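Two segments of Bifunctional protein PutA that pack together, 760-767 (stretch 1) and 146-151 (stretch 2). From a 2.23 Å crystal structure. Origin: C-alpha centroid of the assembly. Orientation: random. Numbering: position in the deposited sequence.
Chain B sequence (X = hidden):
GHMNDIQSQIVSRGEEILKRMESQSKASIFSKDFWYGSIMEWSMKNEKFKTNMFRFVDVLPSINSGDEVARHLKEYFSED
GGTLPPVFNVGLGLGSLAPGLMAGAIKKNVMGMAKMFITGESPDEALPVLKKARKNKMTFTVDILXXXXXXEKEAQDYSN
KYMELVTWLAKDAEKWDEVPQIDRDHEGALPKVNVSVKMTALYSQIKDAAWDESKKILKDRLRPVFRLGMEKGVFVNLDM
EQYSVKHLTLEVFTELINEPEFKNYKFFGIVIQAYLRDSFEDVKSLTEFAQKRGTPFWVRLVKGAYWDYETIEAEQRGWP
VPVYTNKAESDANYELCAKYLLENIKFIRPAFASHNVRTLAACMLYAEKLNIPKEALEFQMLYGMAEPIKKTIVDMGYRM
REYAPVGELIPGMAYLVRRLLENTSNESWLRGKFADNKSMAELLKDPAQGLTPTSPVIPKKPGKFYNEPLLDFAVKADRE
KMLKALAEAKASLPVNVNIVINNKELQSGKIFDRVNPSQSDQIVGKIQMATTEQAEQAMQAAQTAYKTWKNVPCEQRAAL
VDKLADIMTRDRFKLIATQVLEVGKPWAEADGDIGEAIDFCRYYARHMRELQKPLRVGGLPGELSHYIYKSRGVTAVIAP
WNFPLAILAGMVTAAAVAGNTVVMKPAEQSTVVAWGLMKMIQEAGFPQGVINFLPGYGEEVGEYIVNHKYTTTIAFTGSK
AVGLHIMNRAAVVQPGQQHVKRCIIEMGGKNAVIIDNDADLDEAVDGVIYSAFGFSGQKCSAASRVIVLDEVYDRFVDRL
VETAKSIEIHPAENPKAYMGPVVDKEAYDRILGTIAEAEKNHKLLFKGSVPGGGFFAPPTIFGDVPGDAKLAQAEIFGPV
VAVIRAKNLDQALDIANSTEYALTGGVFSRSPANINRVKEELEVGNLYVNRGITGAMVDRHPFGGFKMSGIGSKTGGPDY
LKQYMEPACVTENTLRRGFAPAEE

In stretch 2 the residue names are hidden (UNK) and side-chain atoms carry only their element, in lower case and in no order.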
ATOM      1  N   ASP B 760      -3.700  22.623  29.425  1.00 24.55           N
ATOM      2  CA  ASP B 760      -3.965  21.927  30.683  1.00 23.70           C
ATOM      3  C   ASP B 760      -2.621  21.652  31.342  1.00 26.37           C
ATOM      4  O   ASP B 760      -1.869  20.782  30.886  1.00 33.68           O
ATOM      5  CB  ASP B 760      -4.729  20.629  30.410  1.00 27.33           C
ATOM      6  CG  ASP B 760      -5.159  19.895  31.693  1.00 40.04           C
ATOM      7  OD1 ASP B 760      -4.381  19.842  32.672  1.00 36.47           O
ATOM      8  OD2 ASP B 760      -6.289  19.347  31.703  1.00 47.95           O
ATOM      9  N   LEU B 761      -2.309  22.388  32.413  1.00 27.12           N
ATOM     10  CA  LEU B 761      -0.955  22.333  32.964  1.00 28.08           C
ATOM     11  C   LEU B 761      -0.649  21.003  33.649  1.00 29.18           C
ATOM     12  O   LEU B 761       0.521  20.610  33.720  1.00 30.99           O
ATOM     13  CB  LEU B 761      -0.741  23.518  33.905  1.00 31.43           C
ATOM     14  CG  LEU B 761      -0.825  24.846  33.133  1.00 33.43           C
ATOM     15  CD1 LEU B 761      -0.581  26.066  33.999  1.00 31.72           C
ATOM     16  CD2 LEU B 761       0.196  24.821  32.010  1.00 31.46           C
ATOM     17  N   ASP B 762      -1.665  20.289  34.145  1.00 31.71           N
ATOM     18  CA  ASP B 762      -1.437  18.932  34.647  1.00 35.23           C
ATOM     19  C   ASP B 762      -0.859  18.040  33.553  1.00 33.71           C
ATOM     20  O   ASP B 762       0.170  17.378  33.745  1.00 29.90           O
ATOM     21  CB  ASP B 762      -2.743  18.315  35.177  1.00 41.13           C
ATOM     22  CG  ASP B 762      -3.160  18.851  36.537  1.00 45.64           C
ATOM     23  OD1 ASP B 762      -2.296  19.346  37.294  1.00 46.77           O
ATOM     24  OD2 ASP B 762      -4.366  18.761  36.849  1.00 47.64           O
ATOM     25  N   GLU B 763      -1.517  18.010  32.390  1.00 28.53           N
ATOM     26  CA  GLU B 763      -1.037  17.176  31.296  1.00 28.22           C
ATOM     27  C   GLU B 763       0.298  17.695  30.772  1.00 25.28           C
ATOM     28  O   GLU B 763       1.223  16.912  30.514  1.00 26.40           O
ATOM     29  CB  GLU B 763      -2.066  17.146  30.165  1.00 28.23           C
ATOM     30  CG  GLU B 763      -3.491  16.837  30.564  1.00 41.47           C
ATOM     31  CD  GLU B 763      -3.825  15.372  30.493  1.00 56.16           C
ATOM     32  OE1 GLU B 763      -3.175  14.644  29.716  1.00 66.43           O
ATOM     33  OE2 GLU B 763      -4.746  14.946  31.213  1.00 61.22           O
ATOM     34  N   ALA B 764       0.420  19.016  30.626  1.00 26.02           N
ATOM     35  CA  ALA B 764       1.603  19.584  29.985  1.00 27.05           C
ATOM     36  C   ALA B 764       2.861  19.297  30.794  1.00 29.17           C
ATOM     37  O   ALA B 764       3.870  18.840  30.242  1.00 33.20           O
ATOM     38  CB  ALA B 764       1.420  21.087  29.774  1.00 22.08           C
ATOM     39  N   VAL B 765       2.818  19.541  32.111  1.00 32.47           N
ATOM     40  CA  VAL B 765       4.009  19.330  32.936  1.00 34.44           C
ATOM     41  C   VAL B 765       4.390  17.855  32.955  1.00 33.25           C
ATOM     42  O   VAL B 765       5.560  17.492  32.766  1.00 29.68           O
ATOM     43  CB  VAL B 765       3.798  19.869  34.365  1.00 35.55           C
ATOM     44  CG1 VAL B 765       4.944  19.403  35.270  1.00 21.15           C
ATOM     45  CG2 VAL B 765       3.754  21.376  34.346  1.00 21.84           C
ATOM     46  N   ASP B 766       3.412  16.981  33.189  1.00 23.48           N
ATOM     47  CA  ASP B 766       3.711  15.559  33.183  1.00 26.87           C
ATOM     48  C   ASP B 766       4.296  15.122  31.841  1.00 29.38           C
ATOM     49  O   ASP B 766       5.325  14.440  31.798  1.00 31.27           O
ATOM     50  CB  ASP B 766       2.462  14.756  33.520  1.00 30.09           C
ATOM     51  CG  ASP B 766       2.784  13.311  33.821  1.00 40.25           C
ATOM     52  OD1 ASP B 766       3.414  13.051  34.870  1.00 34.46           O
ATOM     53  OD2 ASP B 766       2.418  12.440  33.006  1.00 43.91           O
ATOM     54  N   GLY B 767       3.678  15.537  30.732  1.00 25.32           N
ATOM     55  CA  GLY B 767       4.187  15.135  29.428  1.00 23.79           C
ATOM     56  C   GLY B 767       5.595  15.645  29.151  1.00 26.30           C
ATOM     57  O   GLY B 767       6.442  14.909  28.634  1.00 20.69           O
ATOM     58  N   UNK B 146      -8.656  19.701  44.034  1.00 37.89           N
ATOM     59  CA  UNK B 146      -7.367  20.234  43.640  1.00 40.32           C
ATOM     60  C   UNK B 146      -6.982  19.714  42.276  1.00 44.21           C
ATOM     61  O   UNK B 146      -7.577  18.768  41.756  1.00 46.85           O
ATOM     62  N   UNK B 147      -5.974  20.356  41.689  1.00 42.45           N
ATOM     63  CA  UNK B 147      -5.381  19.815  40.479  1.00 39.52           C
ATOM     64  C   UNK B 147      -4.497  18.629  40.855  1.00 40.70           C
ATOM     65  O   UNK B 147      -4.364  18.266  42.029  1.00 46.57           O
ATOM     66  o   UNK B 147      -3.974  22.847  37.936  1.00 66.85           O
ATOM     67  o   UNK B 147      -4.652  24.499  39.219  1.00 67.88           O
ATOM     68  c   UNK B 147      -5.092  22.288  39.965  1.00 52.27           C
ATOM     69  c   UNK B 147      -4.597  20.883  39.727  1.00 40.48           C
ATOM     70  c   UNK B 147      -4.540  23.281  38.962  1.00 62.56           C
ATOM     71  N   UNK B 148      -3.904  17.998  39.849  1.00 30.46           N
ATOM     72  CA  UNK B 148      -3.036  16.862  40.109  1.00 26.42           C
ATOM     73  C   UNK B 148      -1.868  17.278  40.991  1.00 30.02           C
ATOM     74  O   UNK B 148      -1.332  18.384  40.863  1.00 32.27           O
ATOM     75  c   UNK B 148      -2.520  16.276  38.794  1.00 26.45           C
ATOM     76  N   UNK B 149      -1.519  16.410  41.936  1.00 25.20           N
ATOM     77  CA  UNK B 149      -0.300  16.589  42.716  1.00 28.26           C
ATOM     78  C   UNK B 149       0.855  16.061  41.869  1.00 29.74           C
ATOM     79  O   UNK B 149       1.105  14.853  41.809  1.00 29.12           O
ATOM     80  c   UNK B 149       1.004  15.832  44.748  1.00 28.32           C
ATOM     81  o   UNK B 149      -1.303  16.551  44.920  1.00 38.03           O
ATOM     82  c   UNK B 149      -0.381  15.869  44.060  1.00 29.60           C
ATOM     83  N   UNK B 150       1.567  16.978  41.219  1.00 30.31           N
ATOM     84  CA  UNK B 150       2.717  16.653  40.389  1.00 31.82           C
ATOM     85  C   UNK B 150       4.049  16.897  41.083  1.00 33.28           C
ATOM     86  O   UNK B 150       5.072  16.376  40.627  1.00 36.95           O
ATOM     87  c   UNK B 150       2.678  17.469  39.091  1.00 30.63           C
ATOM     88  c   UNK B 150       1.546  15.666  37.808  1.00 24.93           C
ATOM     89  c   UNK B 150       1.516  17.135  38.157  1.00 31.99           C
ATOM     90  c   UNK B 150       1.568  17.964  36.895  1.00 35.93           C
ATOM     91  N   UNK B 151       4.074  17.695  42.149  1.00 28.16           N
ATOM     92  CA  UNK B 151       5.315  18.040  42.821  1.00 29.79           C
ATOM     93  C   UNK B 151       5.173  17.849  44.325  1.00 30.87           C
ATOM     94  O   UNK B 151       4.062  17.800  44.867  1.00 27.37           O
ATOM     95  c   UNK B 151       5.706  19.484  42.520  1.00 29.29           C
ATOM     96  o   UNK B 151       4.780  20.343  43.163  1.00 34.32           O
TER

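Position 146 has backbone atoms and nothing beyond CA. It touches nothing on stretch 1, and its phi/psi of -159/166 is an extended conformation. An ideal CB here would have room, so the contact itself does not explain the bare backbone. With no side chain at all, it is glycine: Gly146.

Position 147 carries five side-chain atoms, three carbons in an unbranched chain with two oxygens on the third. Its CA-to-CB bond points toward stretch 1, and CB lies 3.6 Å from Asp762 OD2. Three carbons ending in two oxygens could be glutamate or, with one oxygen read as nitrogen, glutamine; the elements settle it as glutamate, Glu147. Glu147 OE1 lies 3.9 Å from Asp762 OD1, a close pair of like charges. The first chi angle, -27°, lies between wells.

Position 148 has a single side-chain carbon. Its CA-to-CB bond points toward stretch 1, and the CB of 148 comes within 3.4 Å of Asp762 OD1. The stronger feature belongs to the backbone: the N of 148 donates to Asp762 OD2 at 3.1 Å, with an N-H...acceptor angle of 174°, very nearly straight. This is also where the two stretches come close, with the CA atoms of Asp762 and 148 6.1 Å apart. A lone carbon makes the residue alanine, Ala148.

At position 149 the first side-chain carbon bears one oxygen and one carbon. Its CA-to-CB bond points away from stretch 1, which it does not touch, and its hydroxyl is hydrogen-bonded elsewhere in the structure. The beta-branched pattern is threonine, Thr149.

Position 150 shows four carbons, forked at the second, and no polar atom. Its CA-to-CB bond points toward stretch 1, and its side chain touches Asp762, Val765 and Asp766. The fork at the second carbon rather than the first means leucine, Leu150. With chi1 m and chi2 t, it lays CD1 3.9 Å from Val765 CB and 3.5 Å from Asp762 O. Leu150 CD1 also lies 4.3 Å from Asp766 N, so it rests on helix backbone as well as on a side chain.

Position 151 has one carbon followed by one oxygen. It is out of reach of stretch 1 and serves as an N-cap, its side chain capping a backbone nitrogen just past the stretch. One carbon and one hydroxyl oxygen make it serine, Ser151.

For a designer, the contact reduces to two elements set side by side, one polar and one apolar. Asp762, in the first turn of a helix whose N-cap is Asp760, starts sideways from its CA, but its end comes nearer and takes the Ala148 amide. One turn along, the CA-to-CB bond of Val765 points toward stretch 2, and its side chain meets Leu150. Asp762 and Leu150 are the most covered residues, at 84 and 83 Å² of the 267 Å² buried in total. CA-to-CB bonds point toward stretch 1 at Glu147, Ala148 and Leu150, and away at Thr149. The rule is economical: a carboxylate fixes a loop amide, and a leucine two residues on settles against the helix.

Stretch 2 (146-151) GEATLS
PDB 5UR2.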